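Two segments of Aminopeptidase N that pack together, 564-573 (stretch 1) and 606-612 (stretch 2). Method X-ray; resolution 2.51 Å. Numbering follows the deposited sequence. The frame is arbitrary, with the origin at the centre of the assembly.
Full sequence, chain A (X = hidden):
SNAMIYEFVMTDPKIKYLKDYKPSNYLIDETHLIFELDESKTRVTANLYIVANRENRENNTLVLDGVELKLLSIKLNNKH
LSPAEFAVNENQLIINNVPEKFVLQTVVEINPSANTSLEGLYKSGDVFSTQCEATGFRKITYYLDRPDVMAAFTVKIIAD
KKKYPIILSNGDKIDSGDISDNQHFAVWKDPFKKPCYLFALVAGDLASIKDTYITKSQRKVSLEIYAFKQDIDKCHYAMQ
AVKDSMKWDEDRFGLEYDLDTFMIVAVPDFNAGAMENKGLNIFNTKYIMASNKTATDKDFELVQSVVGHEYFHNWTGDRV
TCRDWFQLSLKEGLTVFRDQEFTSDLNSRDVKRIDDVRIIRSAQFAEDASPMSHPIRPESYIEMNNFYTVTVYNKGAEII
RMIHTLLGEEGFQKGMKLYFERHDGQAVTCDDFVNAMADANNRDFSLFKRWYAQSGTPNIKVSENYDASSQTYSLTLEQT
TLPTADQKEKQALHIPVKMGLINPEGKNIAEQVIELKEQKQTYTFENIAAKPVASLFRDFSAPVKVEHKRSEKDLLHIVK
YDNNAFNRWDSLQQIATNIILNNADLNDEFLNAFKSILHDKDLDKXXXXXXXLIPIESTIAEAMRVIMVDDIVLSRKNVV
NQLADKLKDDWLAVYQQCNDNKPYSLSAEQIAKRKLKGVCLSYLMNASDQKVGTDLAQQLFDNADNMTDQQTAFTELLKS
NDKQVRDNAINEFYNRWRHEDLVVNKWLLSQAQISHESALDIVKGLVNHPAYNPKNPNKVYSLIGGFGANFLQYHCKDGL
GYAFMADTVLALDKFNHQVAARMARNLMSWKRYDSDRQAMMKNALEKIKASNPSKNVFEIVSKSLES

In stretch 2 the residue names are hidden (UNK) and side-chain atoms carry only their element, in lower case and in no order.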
# COMPACT_ATOMS: atom_id res chain seq x y z
N ASN A 564 20.97 -7.16 14.72
CA ASN A 564 19.73 -6.70 14.09
C ASN A 564 19.88 -5.37 13.35
O ASN A 564 19.97 -4.31 13.98
CB ASN A 564 18.61 -6.58 15.13
CG ASN A 564 17.25 -6.36 14.51
OD1 ASN A 564 16.59 -5.35 14.77
ND2 ASN A 564 16.82 -7.30 13.69
N ALA A 565 19.90 -5.43 12.02
CA ALA A 565 20.02 -4.25 11.17
C ALA A 565 18.98 -3.17 11.48
O ALA A 565 19.29 -1.97 11.45
CB ALA A 565 19.93 -4.64 9.70
N PHE A 566 17.75 -3.58 11.77
CA PHE A 566 16.68 -2.63 12.05
C PHE A 566 16.99 -1.81 13.29
O PHE A 566 17.00 -0.58 13.23
CB PHE A 566 15.34 -3.36 12.21
CG PHE A 566 14.19 -2.44 12.53
CD1 PHE A 566 13.49 -1.80 11.51
CD2 PHE A 566 13.80 -2.22 13.85
CE1 PHE A 566 12.44 -0.95 11.80
CE2 PHE A 566 12.75 -1.37 14.15
CZ PHE A 566 12.07 -0.74 13.12
N ASN A 567 17.27 -2.48 14.41
CA ASN A 567 17.54 -1.79 15.67
C ASN A 567 18.77 -0.89 15.60
O ASN A 567 18.89 0.05 16.38
CB ASN A 567 17.68 -2.78 16.84
CG ASN A 567 16.36 -3.02 17.57
OD1 ASN A 567 15.32 -2.46 17.23
ND2 ASN A 567 16.41 -3.87 18.59
N ARG A 568 19.68 -1.18 14.67
CA ARG A 568 20.82 -0.30 14.41
C ARG A 568 20.36 1.03 13.81
O ARG A 568 20.72 2.09 14.30
CB ARG A 568 21.85 -0.97 13.50
CG ARG A 568 22.57 -2.15 14.14
CD ARG A 568 23.56 -2.81 13.19
NE ARG A 568 24.83 -2.09 13.10
CZ ARG A 568 25.95 -2.58 12.57
NH1 ARG A 568 26.00 -3.81 12.08
NH2 ARG A 568 27.04 -1.82 12.54
N TRP A 569 19.55 0.94 12.76
CA TRP A 569 18.91 2.12 12.17
C TRP A 569 18.01 2.82 13.20
O TRP A 569 18.07 4.04 13.36
CB TRP A 569 18.10 1.72 10.92
CG TRP A 569 17.10 2.74 10.44
CD1 TRP A 569 17.31 3.72 9.51
CD2 TRP A 569 15.73 2.85 10.83
NE1 TRP A 569 16.16 4.45 9.32
CE2 TRP A 569 15.17 3.93 10.12
CE3 TRP A 569 14.92 2.14 11.73
CZ2 TRP A 569 13.84 4.32 10.28
CZ3 TRP A 569 13.60 2.53 11.88
CH2 TRP A 569 13.07 3.61 11.16
N ASP A 570 17.20 2.05 13.92
CA ASP A 570 16.22 2.62 14.84
C ASP A 570 16.89 3.40 15.96
O ASP A 570 16.44 4.49 16.32
CB ASP A 570 15.34 1.51 15.44
CG ASP A 570 14.06 2.05 16.06
OD1 ASP A 570 13.41 2.91 15.44
OD2 ASP A 570 13.71 1.61 17.18
N SER A 571 17.96 2.84 16.51
CA SER A 571 18.71 3.48 17.60
C SER A 571 19.50 4.70 17.12
O SER A 571 19.67 5.66 17.87
CB SER A 571 19.66 2.48 18.25
OG SER A 571 18.94 1.40 18.81
N LEU A 572 19.98 4.66 15.87
CA LEU A 572 20.72 5.78 15.30
C LEU A 572 19.79 6.97 14.98
O LEU A 572 20.15 8.12 15.21
CB LEU A 572 21.46 5.34 14.04
CG LEU A 572 22.51 6.30 13.46
CD1 LEU A 572 23.57 6.66 14.49
CD2 LEU A 572 23.15 5.70 12.22
N GLN A 573 18.60 6.67 14.47
CA GLN A 573 17.60 7.70 14.19
C GLN A 573 17.07 8.31 15.50
O GLN A 573 16.68 9.47 15.53
CB GLN A 573 16.44 7.14 13.35
CG GLN A 573 16.85 6.56 11.99
CD GLN A 573 16.99 7.61 10.89
OE1 GLN A 573 15.99 8.12 10.37
NE2 GLN A 573 18.23 7.89 10.49
N UNK A 606 22.13 -0.21 0.87
CA UNK A 606 20.86 0.51 0.90
C UNK A 606 20.46 0.81 2.35
O UNK A 606 19.99 1.91 2.65
c UNK A 606 19.77 -0.30 0.22
N UNK A 607 20.65 -0.17 3.23
CA UNK A 607 20.43 0.02 4.67
C UNK A 607 21.33 1.12 5.23
O UNK A 607 20.91 1.91 6.07
c UNK A 607 19.68 -0.73 7.68
c UNK A 607 20.90 -1.24 6.93
c UNK A 607 21.30 -2.62 7.42
c UNK A 607 20.66 -1.30 5.42
N UNK A 608 22.58 1.15 4.77
CA UNK A 608 23.51 2.23 5.12
C UNK A 608 22.91 3.59 4.72
O UNK A 608 22.90 4.52 5.52
c UNK A 608 26.86 0.38 4.33
c UNK A 608 25.61 0.82 5.07
c UNK A 608 24.89 2.02 4.45
c UNK A 608 25.77 3.26 4.62
N UNK A 609 22.39 3.67 3.49
CA UNK A 609 21.76 4.90 2.99
C UNK A 609 20.62 5.42 3.87
O UNK A 609 20.46 6.62 4.03
c UNK A 609 21.25 4.69 1.56
o UNK A 609 22.19 3.97 0.78
N UNK A 610 19.82 4.50 4.41
CA UNK A 610 18.69 4.87 5.28
C UNK A 610 19.15 5.35 6.65
O UNK A 610 18.63 6.33 7.18
c UNK A 610 17.70 3.70 5.46
c UNK A 610 16.46 3.85 4.60
n UNK A 610 16.66 4.08 3.31
o UNK A 610 15.34 3.76 5.09
N UNK A 611 20.13 4.64 7.22
CA UNK A 611 20.66 4.98 8.54
C UNK A 611 21.44 6.29 8.54
O UNK A 611 21.42 7.03 9.53
c UNK A 611 21.53 3.84 9.05
N UNK A 612 22.12 6.59 7.43
CA UNK A 612 22.95 7.79 7.34
C UNK A 612 22.17 9.05 6.93
O UNK A 612 22.68 10.17 7.09
c UNK A 612 26.35 6.61 5.78
c UNK A 612 24.13 7.57 6.38
c UNK A 612 25.21 6.56 6.79
c UNK A 612 25.75 6.79 8.19

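Position 606 carries a single side-chain carbon, the mark of alanine. Ala606 CB comes no nearer than 10.4 Å to stretch 1, at Trp569 CD1, so Ala606 serves the helix rather than the contact: its carbonyl O accepts from the backbone N of position 610 at 3.1 Å.

Position 607 has four side-chain carbons. One, bonded to CA, leads to a second that is bonded to each of two terminal carbons; a fork at the second carbon with no heteroatom means leucine. One terminal carbon lies 3.3 Å from Ala565 CB, a tight approach for two carbons, and the other is 4.4 Å from Trp569 CB. In Leu607 these are CD2 and CD1 respectively. The CA-to-CB bond points sideways, but chi1 of 162° (t) and chi2 of 65° (p) bring the end of the chain nearer stretch 1.

Position 608 also has four carbons, but the fork is at the first, and one arm is two carbons long. That is isoleucine, with chi1 at -69° (m) and chi2 at 169° (t). Ile608 is out of reach of stretch 1 and is buried without touching it.

Position 609 shows one carbon followed by one oxygen, hence serine. Ser609 CB is 8.9 Å from Trp569 CD1, the nearest approach of the side chain to stretch 1, and Ser609 OG is hydrogen-bonded to a residue just outside the stretch.

Position 610 has two carbons, the second bearing one oxygen and one nitrogen: a short amide, asparagine. The contact here involves backbone and CB, since Trp569 CD1 lies 3.7 Å from Asn610 O and 4.1 Å from Asn610 CB. The carbonyl oxygen sits at the edge of the indole, near its plane.

Position 611 has one carbon, so it is alanine, and it has the largest area covered by the other stretch in either segment. Ala611 CA is 3.7 Å from Trp569 CD1, again at the ring edge, while Ala611 CB is 4.0 Å from Leu572 CD2. Gln573 NE2 lies 3.4 Å from Ala611 O, a distance that alone does not establish a hydrogen bond.

Position 612 has four carbons forked at the second, which again gives leucine. CA-to-CB points away from stretch 1; the end comes nearer, Leu612 CD2 lying 4.9 Å from Leu572 CD2.

The contact joins two helices running in nearly the same direction, 19° apart, with axes 9.4 Å apart at closest approach. Ala565, Trp569 and Leu572 direct their CA-to-CB bonds toward stretch 2, forming a largely apolar strip along one side of their helix. Leu607 fills the space beside Ala565, where the CA atoms are 7.8 Å apart. Further along, the single-carbon side chain of Ala611 accompanies a much closer backbone approach, 4.9 Å between Trp569 CA and Ala611 CA. No clear hydrogen bond crosses the interface, and the 323 Å² buried in total rests mainly on this packing, with the Trp569 ring edge against the backbone of 610 and 611.

Stretch 2, residues 606-612: ALISNAL
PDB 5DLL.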